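PDB 3THI: protein (thiaminase I) from Bacillus subtilis, which catalyses the breakdown of thiamin, transferring its pyrimidine-methyl part from the thiazole to another nucleophile, such as an organic base. Local coordinates for residues Ser57-His62 with Glu345-Leu350; His62-Gly67 with Lys92-Val97; Ile139-Asn144 with Gln222-Ala227; Leu147-Ala152 with Arg193-Met198. All blocks are in the same frame, centred on the assembly; numbering follows the deposited sequence.

Contact 1 of 4, residues Ser57-His62 with Glu345-Leu350; sequences SIFLSH and EVRTWL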
loop_
_atom_site.group_PDB
_atom_site.type_symbol
_atom_site.label_atom_id
_atom_site.label_comp_id
_atom_site.label_asym_id
_atom_site.label_seq_id
_atom_site.Cartn_x
_atom_site.Cartn_y
_atom_site.Cartn_z
ATOM N N SER A 57 -4.063 1.137 7.274
ATOM C CA SER A 57 -3.855 1.989 8.444
ATOM C C SER A 57 -4.347 3.436 8.392
ATOM O O SER A 57 -4.296 4.131 9.406
ATOM C CB SER A 57 -2.394 1.961 8.873
ATOM O OG SER A 57 -2.069 0.674 9.342
ATOM N N ILE A 58 -4.790 3.919 7.229
ATOM C CA ILE A 58 -5.304 5.288 7.195
ATOM C C ILE A 58 -6.588 5.292 8.025
ATOM O O ILE A 58 -6.943 6.302 8.633
ATOM C CB ILE A 58 -5.609 5.831 5.756
ATOM C CG1 ILE A 58 -6.704 5.025 5.075
ATOM C CG2 ILE A 58 -4.355 5.859 4.903
ATOM C CD1 ILE A 58 -7.176 5.647 3.779
ATOM N N PHE A 59 -7.236 4.126 8.081
ATOM C CA PHE A 59 -8.480 3.940 8.821
ATOM C C PHE A 59 -8.293 3.497 10.259
ATOM O O PHE A 59 -9.269 3.451 11.012
ATOM C CB PHE A 59 -9.381 2.935 8.094
ATOM C CG PHE A 59 -9.769 3.371 6.722
ATOM C CD1 PHE A 59 -10.521 4.529 6.538
ATOM C CD2 PHE A 59 -9.325 2.676 5.608
ATOM C CE1 PHE A 59 -10.817 4.996 5.256
ATOM C CE2 PHE A 59 -9.616 3.131 4.324
ATOM C CZ PHE A 59 -10.361 4.296 4.150
ATOM N N LEU A 60 -7.046 3.234 10.652
ATOM C CA LEU A 60 -6.731 2.775 12.016
ATOM C C LEU A 60 -7.253 3.668 13.139
ATOM O O LEU A 60 -7.915 3.179 14.052
ATOM C CB LEU A 60 -5.225 2.559 12.203
ATOM C CG LEU A 60 -4.847 1.913 13.537
ATOM C CD1 LEU A 60 -5.490 0.528 13.616
ATOM C CD2 LEU A 60 -3.339 1.823 13.693
ATOM N N SER A 61 -6.942 4.962 13.071
ATOM C CA SER A 61 -7.370 5.932 14.084
ATOM C C SER A 61 -8.882 5.938 14.296
ATOM O O SER A 61 -9.357 5.939 15.432
ATOM C CB SER A 61 -6.869 7.327 13.723
ATOM O OG SER A 61 -5.452 7.343 13.685
ATOM N N HIS A 62 -9.625 5.902 13.196
ATOM C CA HIS A 62 -11.078 5.855 13.244
ATOM C C HIS A 62 -11.561 4.570 13.939
ATOM O O HIS A 62 -12.372 4.626 14.859
ATOM C CB HIS A 62 -11.649 5.916 11.822
ATOM C CG HIS A 62 -13.118 5.636 11.752
ATOM N ND1 HIS A 62 -13.666 4.746 10.853
ATOM C CD2 HIS A 62 -14.146 6.086 12.508
ATOM C CE1 HIS A 62 -14.966 4.656 11.065
ATOM N NE2 HIS A 62 -15.282 5.459 12.064
ATOM N N GLU A 345 -11.568 11.168 11.734
ATOM C CA GLU A 345 -12.606 11.727 10.871
ATOM C C GLU A 345 -12.318 11.534 9.394
ATOM O O GLU A 345 -12.933 12.180 8.547
ATOM C CB GLU A 345 -12.810 13.214 11.185
ATOM C CG GLU A 345 -13.136 13.491 12.657
ATOM C CD GLU A 345 -14.293 12.641 13.181
ATOM O OE1 GLU A 345 -15.314 12.500 12.467
ATOM O OE2 GLU A 345 -14.174 12.112 14.312
ATOM N N VAL A 346 -11.429 10.591 9.096
ATOM C CA VAL A 346 -11.027 10.298 7.720
ATOM C C VAL A 346 -12.182 10.138 6.728
ATOM O O VAL A 346 -12.183 10.781 5.683
ATOM C CB VAL A 346 -10.043 9.079 7.641
ATOM C CG1 VAL A 346 -10.642 7.829 8.265
ATOM C CG2 VAL A 346 -9.610 8.835 6.200
ATOM N N ARG A 347 -13.192 9.342 7.073
ATOM C CA ARG A 347 -14.322 9.129 6.162
ATOM C C ARG A 347 -15.033 10.419 5.752
ATOM O O ARG A 347 -15.306 10.618 4.573
ATOM C CB ARG A 347 -15.316 8.113 6.723
ATOM C CG ARG A 347 -14.734 6.718 6.891
ATOM C CD ARG A 347 -15.832 5.662 6.955
ATOM N NE ARG A 347 -15.356 4.349 7.384
ATOM C CZ ARG A 347 -14.592 3.537 6.655
ATOM N NH1 ARG A 347 -14.178 3.882 5.440
ATOM N NH2 ARG A 347 -14.280 2.339 7.126
ATOM N N THR A 348 -15.279 11.315 6.705
ATOM C CA THR A 348 -15.945 12.576 6.396
ATOM C C THR A 348 -15.023 13.452 5.547
ATOM O O THR A 348 -15.446 14.003 4.531
ATOM C CB THR A 348 -16.377 13.348 7.688
ATOM O OG1 THR A 348 -17.325 12.561 8.420
ATOM C CG2 THR A 348 -17.031 14.698 7.332
ATOM N N TRP A 349 -13.763 13.552 5.959
ATOM C CA TRP A 349 -12.781 14.352 5.244
ATOM C C TRP A 349 -12.617 13.873 3.803
ATOM O O TRP A 349 -12.364 14.671 2.900
ATOM C CB TRP A 349 -11.427 14.305 5.959
ATOM C CG TRP A 349 -10.457 15.346 5.459
ATOM C CD1 TRP A 349 -10.263 16.593 5.978
ATOM C CD2 TRP A 349 -9.564 15.234 4.336
ATOM N NE1 TRP A 349 -9.308 17.270 5.253
ATOM C CE2 TRP A 349 -8.862 16.462 4.240
ATOM C CE3 TRP A 349 -9.291 14.225 3.399
ATOM C CZ2 TRP A 349 -7.901 16.703 3.244
ATOM C CZ3 TRP A 349 -8.331 14.473 2.402
ATOM C CH2 TRP A 349 -7.656 15.702 2.338
ATOM N N LEU A 350 -12.740 12.566 3.595
ATOM C CA LEU A 350 -12.616 11.981 2.267
ATOM C C LEU A 350 -13.802 12.382 1.390
ATOM O O LEU A 350 -13.637 12.665 0.196
ATOM C CB LEU A 350 -12.520 10.456 2.381
ATOM C CG LEU A 350 -11.203 9.751 2.047
ATOM C CD1 LEU A 350 -10.013 10.659 2.181
ATOM C CD2 LEU A 350 -11.070 8.532 2.931
#
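Phe59 meets Val346, Arg347 and Leu350 of the helix that begins just after Glu345, and no hydrogen bond joins the two segments. The apolar part rests on Val346 and Leu350. Val346 turns both methyls to the ring, the nearer approach being CG1 to Phe59 CD1 at 3.7 Å. That methyl sits between its own backbone N and carbonyl carbon (chi1 57°), which also brings it to 4.0 Å from Ile58 O. Leu350 reaches the same ring more loosely, its CD2 4.2 Å from Phe59 CE1. Across the ring plane from Arg347, Ile58 lays its CG1 over the ring centre.

The second part is a packing of flat groups. Phe59 CD1 lies over one face of the Arg347 guanidinium, the two planes only 25° apart, and NH1 of Arg347 is 3.5 Å from Phe59 CE1. His62 stands almost perpendicular to the guanidinium instead, with its CE1 3.7 Å from Arg347 NE. Replacing Phe59 by an alanine would probably strip this cover from the guanidinium and open a gap beside Val346 and Leu350.

Arg347 finds its polar partners in the loop 41-45, where NH2 bonds to Ser41 O and forms a salt bridge with Asp45. The contact thus sets the 57-62 segment, leading into helix 60-65, against helix 346-353, which also packs on helix 154-169 through Trp349 and Leu350.

Contact 2 of 4, residues His62-Gly67 with Lys92-Val97; sequences HFVDAG and KRNGEV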
loop_
_atom_site.group_PDB
_atom_site.type_symbol
_atom_site.label_atom_id
_atom_site.label_comp_id
_atom_site.label_asym_id
_atom_site.label_seq_id
_atom_site.Cartn_x
_atom_site.Cartn_y
_atom_site.Cartn_z
ATOM N N HIS A 62 -9.625 5.902 13.196
ATOM C CA HIS A 62 -11.078 5.855 13.244
ATOM C C HIS A 62 -11.561 4.570 13.939
ATOM O O HIS A 62 -12.372 4.626 14.859
ATOM C CB HIS A 62 -11.649 5.916 11.822
ATOM C CG HIS A 62 -13.118 5.636 11.752
ATOM N ND1 HIS A 62 -13.666 4.746 10.853
ATOM C CD2 HIS A 62 -14.146 6.086 12.508
ATOM C CE1 HIS A 62 -14.966 4.656 11.065
ATOM N NE2 HIS A 62 -15.282 5.459 12.064
ATOM N N PHE A 63 -11.080 3.416 13.485
ATOM C CA PHE A 63 -11.482 2.136 14.076
ATOM C C PHE A 63 -11.167 2.070 15.563
ATOM O O PHE A 63 -11.963 1.566 16.351
ATOM C CB PHE A 63 -10.813 0.953 13.364
ATOM C CG PHE A 63 -11.273 0.751 11.945
ATOM C CD1 PHE A 63 -12.503 1.243 11.510
ATOM C CD2 PHE A 63 -10.474 0.052 11.036
ATOM C CE1 PHE A 63 -12.925 1.044 10.192
ATOM C CE2 PHE A 63 -10.890 -0.149 9.719
ATOM C CZ PHE A 63 -12.118 0.345 9.297
ATOM N N VAL A 64 -10.000 2.578 15.943
ATOM C CA VAL A 64 -9.594 2.574 17.342
ATOM C C VAL A 64 -10.479 3.469 18.209
ATOM O O VAL A 64 -11.043 3.016 19.206
ATOM C CB VAL A 64 -8.129 3.010 17.504
ATOM C CG1 VAL A 64 -7.808 3.242 18.980
ATOM C CG2 VAL A 64 -7.207 1.954 16.919
ATOM N N ASP A 65 -10.604 4.734 17.816
ATOM C CA ASP A 65 -11.405 5.686 18.579
ATOM C C ASP A 65 -12.875 5.302 18.651
ATOM O O ASP A 65 -13.572 5.701 19.583
ATOM C CB ASP A 65 -11.260 7.101 18.012
ATOM C CG ASP A 65 -9.853 7.659 18.149
ATOM O OD1 ASP A 65 -8.974 7.021 18.774
ATOM O OD2 ASP A 65 -9.631 8.767 17.630
ATOM N N ALA A 66 -13.348 4.534 17.671
ATOM C CA ALA A 66 -14.739 4.095 17.657
ATOM C C ALA A 66 -14.967 2.859 18.532
ATOM O O ALA A 66 -16.107 2.415 18.699
ATOM C CB ALA A 66 -15.200 3.830 16.235
ATOM N N GLY A 67 -13.883 2.306 19.077
ATOM C CA GLY A 67 -13.984 1.140 19.945
ATOM C C GLY A 67 -14.214 -0.193 19.244
ATOM O O GLY A 67 -14.724 -1.140 19.846
ATOM N N LYS A 92 0.411 1.846 16.468
ATOM C CA LYS A 92 0.057 2.238 17.831
ATOM C C LYS A 92 -0.837 3.476 17.958
ATOM O O LYS A 92 -0.643 4.482 17.268
ATOM C CB LYS A 92 1.318 2.495 18.655
ATOM C CG LYS A 92 2.297 1.358 18.752
ATOM C CD LYS A 92 3.371 1.754 19.733
ATOM C CE LYS A 92 4.465 0.721 19.857
ATOM N NZ LYS A 92 5.506 1.237 20.801
ATOM N N ARG A 93 -1.757 3.416 18.917
ATOM C CA ARG A 93 -2.670 4.517 19.215
ATOM C C ARG A 93 -3.060 4.432 20.685
ATOM O O ARG A 93 -3.359 3.350 21.197
ATOM C CB ARG A 93 -3.926 4.465 18.328
ATOM C CG ARG A 93 -4.858 5.665 18.507
ATOM C CD ARG A 93 -5.639 5.941 17.229
ATOM N NE ARG A 93 -6.526 7.111 17.297
ATOM C CZ ARG A 93 -6.141 8.376 17.131
ATOM N NH1 ARG A 93 -4.868 8.672 16.905
ATOM N NH2 ARG A 93 -7.044 9.340 17.069
ATOM N N ASN A 94 -3.026 5.572 21.372
ATOM C CA ASN A 94 -3.375 5.622 22.796
ATOM C C ASN A 94 -2.409 4.767 23.619
ATOM O O ASN A 94 -2.798 4.165 24.623
ATOM C CB ASN A 94 -4.823 5.148 23.014
ATOM C CG ASN A 94 -5.834 5.995 22.251
ATOM O OD1 ASN A 94 -5.561 7.141 21.919
ATOM N ND2 ASN A 94 -6.997 5.422 21.958
ATOM N N GLY A 95 -1.154 4.719 23.172
ATOM C CA GLY A 95 -0.129 3.942 23.845
ATOM C C GLY A 95 -0.255 2.441 23.642
ATOM O O GLY A 95 0.463 1.676 24.282
ATOM N N GLU A 96 -1.126 2.014 22.726
ATOM C CA GLU A 96 -1.333 0.589 22.480
ATOM C C GLU A 96 -1.174 0.167 21.014
ATOM O O GLU A 96 -1.466 0.941 20.092
ATOM C CB GLU A 96 -2.733 0.180 22.951
ATOM C CG GLU A 96 -3.048 0.526 24.388
ATOM C CD GLU A 96 -4.421 0.045 24.812
ATOM O OE1 GLU A 96 -5.420 0.676 24.419
ATOM O OE2 GLU A 96 -4.507 -0.969 25.538
ATOM N N VAL A 97 -0.688 -1.057 20.807
ATOM C CA VAL A 97 -0.548 -1.613 19.461
ATOM C C VAL A 97 -1.956 -2.114 19.112
ATOM O O VAL A 97 -2.556 -2.860 19.881
ATOM C CB VAL A 97 0.440 -2.793 19.431
ATOM C CG1 VAL A 97 0.471 -3.424 18.043
ATOM C CG2 VAL A 97 1.821 -2.326 19.838
#
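Asp65 and Arg93 form a salt bridge in which the arginine grips the carboxylate side-on, using NE and one terminal nitrogen on separate oxygens. The bond from Arg93 NH2 to Asp65 OD2 is the shorter and straighter, at 2.7 Å. It lies nearly in the guanidinium plane and arrives on the syn side of the carboxylate. Its companion, Arg93 NE to Asp65 OD1 at 2.9 Å, is more bent (147° at the hydrogen) and meets the oxygen from above the carboxylate plane. The 30° turn between the two flat groups is consistent with one bond being straighter than the other. Arg93 NH1 has a salt bridge of its own to Asp176, so the guanidinium joins two acidic residues, which is likely to limit its rotation.

Beside the ion pair is van der Waals packing. Arg93 leaves its backbone with CG anti to N (chi1 -175°) and runs extended as far as NE, which carries its methylenes across Val64 at a slant; the nearest pair is Val64 CG1 and Arg93 CG, 3.8 Å apart. The same methyl meets the Asn94 amide, 3.8 Å from ND2, where the two side chains slide past each other in opposite directions.

Arg93 and Asn94 belong to the type I' turn Arg93-Glu96 that links strand 92-93 to strand 96-112, so the contact ties this hairpin to the last turn of helix 60-65. A Schellman motif at Gly67 follows that helix, and Val64 also packs on strand 69-70.

Contact 3 of 4, residues Ile139-Asn144 with Gln222-Ala227; sequences IPPPQN and QGSGRA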
loop_
_atom_site.group_PDB
_atom_site.type_symbol
_atom_site.label_atom_id
_atom_site.label_comp_id
_atom_site.label_asym_id
_atom_site.label_seq_id
_atom_site.Cartn_x
_atom_site.Cartn_y
_atom_site.Cartn_z
ATOM N N ILE A 139 -5.291 6.054 -24.343
ATOM C CA ILE A 139 -5.081 5.070 -23.289
ATOM C C ILE A 139 -4.714 3.727 -23.945
ATOM O O ILE A 139 -5.549 3.093 -24.587
ATOM C CB ILE A 139 -6.374 4.893 -22.443
ATOM C CG1 ILE A 139 -6.921 6.250 -21.984
ATOM C CG2 ILE A 139 -6.102 4.035 -21.224
ATOM C CD1 ILE A 139 -8.331 6.168 -21.476
ATOM N N PRO A 140 -3.488 3.233 -23.716
ATOM C CA PRO A 140 -2.420 3.807 -22.895
ATOM C C PRO A 140 -1.546 4.786 -23.671
ATOM O O PRO A 140 -1.751 4.992 -24.860
ATOM C CB PRO A 140 -1.620 2.569 -22.506
ATOM C CG PRO A 140 -1.650 1.782 -23.777
ATOM C CD PRO A 140 -3.098 1.895 -24.208
ATOM N N PRO A 141 -0.588 5.436 -22.984
ATOM C CA PRO A 141 0.326 6.392 -23.614
ATOM C C PRO A 141 1.090 5.727 -24.755
ATOM O O PRO A 141 1.157 4.496 -24.838
ATOM C CB PRO A 141 1.273 6.749 -22.464
ATOM C CG PRO A 141 0.379 6.732 -21.296
ATOM C CD PRO A 141 -0.460 5.493 -21.514
ATOM N N PRO A 142 1.649 6.529 -25.674
ATOM C CA PRO A 142 2.392 5.919 -26.771
ATOM C C PRO A 142 3.617 5.210 -26.214
ATOM O O PRO A 142 4.060 5.480 -25.091
ATOM C CB PRO A 142 2.815 7.128 -27.619
ATOM C CG PRO A 142 1.753 8.131 -27.347
ATOM C CD PRO A 142 1.573 7.992 -25.852
ATOM N N GLN A 143 4.158 4.308 -27.017
ATOM C CA GLN A 143 5.345 3.553 -26.666
ATOM C C GLN A 143 6.471 4.486 -26.210
ATOM O O GLN A 143 6.742 5.499 -26.853
ATOM C CB GLN A 143 5.783 2.751 -27.894
ATOM C CG GLN A 143 7.074 1.987 -27.726
ATOM C CD GLN A 143 7.083 0.737 -28.558
ATOM O OE1 GLN A 143 6.466 -0.264 -28.189
ATOM N NE2 GLN A 143 7.750 0.790 -29.702
ATOM N N ASN A 144 7.080 4.160 -25.071
ATOM C CA ASN A 144 8.187 4.937 -24.503
ATOM C C ASN A 144 7.955 6.459 -24.377
ATOM O O ASN A 144 8.892 7.250 -24.446
ATOM C CB ASN A 144 9.473 4.652 -25.293
ATOM C CG ASN A 144 10.723 4.955 -24.497
ATOM O OD1 ASN A 144 10.719 4.878 -23.268
ATOM N ND2 ASN A 144 11.804 5.289 -25.189
ATOM N N GLN A 222 4.458 -3.978 -21.849
ATOM C CA GLN A 222 4.204 -4.062 -23.277
ATOM C C GLN A 222 4.968 -2.979 -24.052
ATOM O O GLN A 222 5.099 -3.074 -25.275
ATOM C CB GLN A 222 2.705 -3.955 -23.543
ATOM C CG GLN A 222 1.906 -5.188 -23.141
ATOM C CD GLN A 222 1.696 -6.133 -24.305
ATOM O OE1 GLN A 222 1.249 -5.716 -25.372
ATOM N NE2 GLN A 222 2.026 -7.409 -24.116
ATOM N N GLY A 223 5.460 -1.954 -23.347
ATOM C CA GLY A 223 6.228 -0.894 -23.991
ATOM C C GLY A 223 5.631 0.504 -23.923
ATOM O O GLY A 223 6.253 1.483 -24.355
ATOM N N SER A 224 4.418 0.594 -23.387
ATOM C CA SER A 224 3.716 1.862 -23.253
ATOM C C SER A 224 4.362 2.715 -22.170
ATOM O O SER A 224 4.751 2.191 -21.113
ATOM C CB SER A 224 2.253 1.607 -22.897
ATOM O OG SER A 224 1.559 2.815 -22.660
ATOM N N GLY A 225 4.490 4.013 -22.455
ATOM C CA GLY A 225 5.072 4.959 -21.514
ATOM C C GLY A 225 6.586 4.893 -21.374
ATOM O O GLY A 225 7.224 3.961 -21.866
ATOM N N ARG A 226 7.179 5.921 -20.775
ATOM C CA ARG A 226 8.619 5.907 -20.557
ATOM C C ARG A 226 8.919 5.642 -19.092
ATOM O O ARG A 226 9.936 5.044 -18.745
ATOM C CB ARG A 226 9.270 7.218 -20.965
ATOM C CG ARG A 226 10.763 7.165 -20.740
ATOM C CD ARG A 226 11.472 8.242 -21.479
ATOM N NE ARG A 226 12.885 8.247 -21.159
ATOM C CZ ARG A 226 13.663 9.309 -21.313
ATOM N NH1 ARG A 226 13.158 10.443 -21.779
ATOM N NH2 ARG A 226 14.948 9.236 -21.009
ATOM N N ALA A 227 8.036 6.131 -18.229
ATOM C CA ALA A 227 8.192 5.951 -16.797
ATOM C C ALA A 227 6.854 5.483 -16.262
ATOM O O ALA A 227 5.817 5.731 -16.878
ATOM C CB ALA A 227 8.610 7.262 -16.138
#
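Pro140, which follows a cis peptide bond, brings its CB to 3.2 Å from Ser224 OG, packing against the hydroxyl. Pro141 supplies the acceptor: Ser224 OG donates to Pro141 O over 2.8 Å, tilted from the carbonyl plane. The hydroxyl reaches it because OG stands anti to the serine backbone N (chi1 176°). Pro142 takes part through its backbone, its O accepting from Gly225 N at 3.0 Å.

Gln143 makes a single bridge with Ser224, where two irregular chains, their end-to-end directions 64° apart, meet just ahead of strands 147-149 and 227-231, a parallel pair within the Thiaminase-1 domain. Gly223, at the Schellman motif that ends helix 215-222, faces this residue, and a CB there would clash with Gln143 OE1. Gly223 O receives a CA-H...O contact from Gln143 as well as the hydrogen bond from Asn144 N, which is 2.9 Å long and nearly collinear with the carbonyl.

At Asn144 the CA approaches Gly225 O to 3.0 Å in a second CA-H...O contact. Its side-chain OD1 lies 3.4 Å from Arg226 CG, against the extended aliphatic part of an arginine whose NE forms a salt bridge with Asp115.

Contact 4 of 4, residues Leu147-Ala152 with Arg193-Met198; sequences LLINMA and RLLINM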
loop_
_atom_site.group_PDB
_atom_site.type_symbol
_atom_site.label_atom_id
_atom_site.label_comp_id
_atom_site.label_asym_id
_atom_site.label_seq_id
_atom_site.Cartn_x
_atom_site.Cartn_y
_atom_site.Cartn_z
ATOM N N LEU A 147 4.361 9.427 -18.641
ATOM C CA LEU A 147 4.225 8.774 -17.355
ATOM C C LEU A 147 2.964 7.941 -17.248
ATOM O O LEU A 147 1.889 8.364 -17.665
ATOM C CB LEU A 147 4.191 9.822 -16.235
ATOM C CG LEU A 147 3.858 9.289 -14.835
ATOM C CD1 LEU A 147 5.003 8.427 -14.322
ATOM C CD2 LEU A 147 3.572 10.439 -13.886
ATOM N N LEU A 148 3.111 6.747 -16.688
ATOM C CA LEU A 148 1.975 5.875 -16.437
ATOM C C LEU A 148 1.778 5.941 -14.930
ATOM O O LEU A 148 2.710 5.691 -14.169
ATOM C CB LEU A 148 2.270 4.429 -16.852
ATOM C CG LEU A 148 1.999 4.033 -18.306
ATOM C CD1 LEU A 148 2.502 2.628 -18.559
ATOM C CD2 LEU A 148 0.515 4.090 -18.544
ATOM N N ILE A 149 0.596 6.372 -14.505
ATOM C CA ILE A 149 0.292 6.444 -13.088
ATOM C C ILE A 149 -1.206 6.414 -12.837
ATOM O O ILE A 149 -1.991 7.032 -13.549
ATOM C CB ILE A 149 0.910 7.688 -12.409
ATOM C CG1 ILE A 149 0.746 7.589 -10.885
ATOM C CG2 ILE A 149 0.285 8.963 -12.954
ATOM C CD1 ILE A 149 1.280 8.777 -10.103
ATOM N N ASN A 150 -1.592 5.634 -11.839
ATOM C CA ASN A 150 -2.980 5.508 -11.452
ATOM C C ASN A 150 -3.337 6.623 -10.467
ATOM O O ASN A 150 -2.826 6.678 -9.342
ATOM C CB ASN A 150 -3.222 4.127 -10.825
ATOM C CG ASN A 150 -4.677 3.878 -10.495
ATOM O OD1 ASN A 150 -5.500 4.789 -10.550
ATOM N ND2 ASN A 150 -5.004 2.636 -10.166
ATOM N N MET A 151 -4.178 7.539 -10.921
ATOM C CA MET A 151 -4.624 8.636 -10.080
ATOM C C MET A 151 -6.144 8.693 -10.124
ATOM O O MET A 151 -6.737 9.715 -9.832
ATOM C CB MET A 151 -3.998 9.958 -10.532
ATOM C CG MET A 151 -2.520 10.051 -10.191
ATOM S SD MET A 151 -1.735 11.622 -10.582
ATOM C CE MET A 151 -2.332 12.669 -9.270
ATOM N N ALA A 152 -6.753 7.583 -10.531
ATOM C CA ALA A 152 -8.203 7.450 -10.618
ATOM C C ALA A 152 -8.753 7.187 -9.213
ATOM O O ALA A 152 -8.091 6.566 -8.384
ATOM C CB ALA A 152 -8.551 6.288 -11.535
ATOM N N ARG A 193 -0.808 18.106 -10.072
ATOM C CA ARG A 193 -1.087 18.536 -11.437
ATOM C C ARG A 193 0.068 18.164 -12.330
ATOM O O ARG A 193 -0.139 17.742 -13.461
ATOM C CB ARG A 193 -1.283 20.047 -11.523
ATOM C CG ARG A 193 -2.597 20.504 -10.981
ATOM C CD ARG A 193 -2.792 21.982 -11.179
ATOM N NE ARG A 193 -4.211 22.213 -11.347
ATOM C CZ ARG A 193 -4.764 22.653 -12.469
ATOM N NH1 ARG A 193 -4.004 22.930 -13.518
ATOM N NH2 ARG A 193 -6.082 22.754 -12.556
ATOM N N LEU A 194 1.290 18.338 -11.828
ATOM C CA LEU A 194 2.481 18.015 -12.603
ATOM C C LEU A 194 2.429 16.542 -13.031
ATOM O O LEU A 194 2.749 16.209 -14.174
ATOM C CB LEU A 194 3.741 18.280 -11.784
ATOM C CG LEU A 194 5.020 18.180 -12.609
ATOM C CD1 LEU A 194 4.988 19.223 -13.711
ATOM C CD2 LEU A 194 6.231 18.347 -11.734
ATOM N N LEU A 195 1.988 15.680 -12.111
ATOM C CA LEU A 195 1.861 14.252 -12.364
ATOM C C LEU A 195 0.819 13.989 -13.439
ATOM O O LEU A 195 1.032 13.165 -14.323
ATOM C CB LEU A 195 1.453 13.527 -11.091
ATOM C CG LEU A 195 2.498 13.364 -10.004
ATOM C CD1 LEU A 195 1.821 12.907 -8.736
ATOM C CD2 LEU A 195 3.568 12.378 -10.460
ATOM N N ILE A 196 -0.323 14.659 -13.321
ATOM C CA ILE A 196 -1.411 14.531 -14.283
ATOM C C ILE A 196 -0.927 15.048 -15.636
ATOM O O ILE A 196 -1.198 14.456 -16.683
ATOM C CB ILE A 196 -2.643 15.328 -13.806
ATOM C CG1 ILE A 196 -3.261 14.635 -12.586
ATOM C CG2 ILE A 196 -3.646 15.499 -14.934
ATOM C CD1 ILE A 196 -4.250 15.493 -11.805
ATOM N N ASN A 197 -0.173 16.137 -15.592
ATOM C CA ASN A 197 0.375 16.731 -16.800
ATOM C C ASN A 197 1.311 15.751 -17.527
ATOM O O ASN A 197 1.333 15.688 -18.766
ATOM C CB ASN A 197 1.134 18.013 -16.451
ATOM C CG ASN A 197 1.533 18.792 -17.678
ATOM O OD1 ASN A 197 0.680 19.204 -18.471
ATOM N ND2 ASN A 197 2.827 18.973 -17.862
ATOM N N MET A 198 2.084 14.995 -16.753
ATOM C CA MET A 198 3.016 14.024 -17.325
ATOM C C MET A 198 2.341 12.753 -17.851
ATOM O O MET A 198 2.750 12.192 -18.872
ATOM C CB MET A 198 4.095 13.648 -16.298
ATOM C CG MET A 198 5.019 14.812 -15.922
ATOM S SD MET A 198 6.458 14.278 -14.976
ATOM C CE MET A 198 5.855 14.486 -13.237
#
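Leu147 is fastened to Met198 by both backbone and side chain. Leu147 N donates to Met198 O in a straight bond of 3.2 Å, although the donor stands well above the carbonyl plane. Beside it the two CB atoms, Leu147 CB and Met198 CB, are 3.8 Å apart. The leucine has CG anti to its N (chi1 172°), which carries CD2 across to Leu195, 3.9 Å from that residue's CD2. Met151 packs as closely on the same helix residue, its SD 3.7 Å from Leu195 CB. Leu195 is thus the shared apolar partner of Leu147, Ile149 and Met151.

The looser approaches involve Ile149 and Ile196. Ile149 reaches Leu195 with a single methyl, Ile149 CD1 to Leu195 CD2 at 4.3 Å. Ile196 is partly exposed and its CB points away from the 147-152 segment, yet Met151, bent at its last torsion (chi3 76°), sets SD and CE against its CG1. Exchanging Met151 for an alanine would probably leave Leu195 CB and Ile196 CG1 without their cover and open a gap between the chain after the strand and the helix. An Asx turn lies alongside, Asn150 OD1 accepting from Ala152 N.

The strand and helix directions are 117° apart with axes 8.2 Å apart at their closest. Here helix 186-199 packs against strand 147-149 and its parallel partner 227-231, an alpha/beta layer consistent with the periplasmic-binding-protein clan of this domain.

The four contacts form two clusters, and from one cluster to the other the contact centres are 25 to 43 Å apart. Contacts 1 and 2 share His62 and helix 60-65, with centres 12 Å apart. Contacts 3 and 4 have centres 13 Å apart within the Thiaminase-1 domain range and meet where Ala227 O probably bonds to Leu148 N, joining strands 227-231 and 147-149. Along the chain, contact 1 spans all the others; contact 2 closes before contact 3 opens, and contact 4 falls between the two segments of contact 3. Contacts 2 and 4 lie on opposite sides of the chain's centre, an arrangement consistent with a two-lobed fold like that of periplasmic binding proteins.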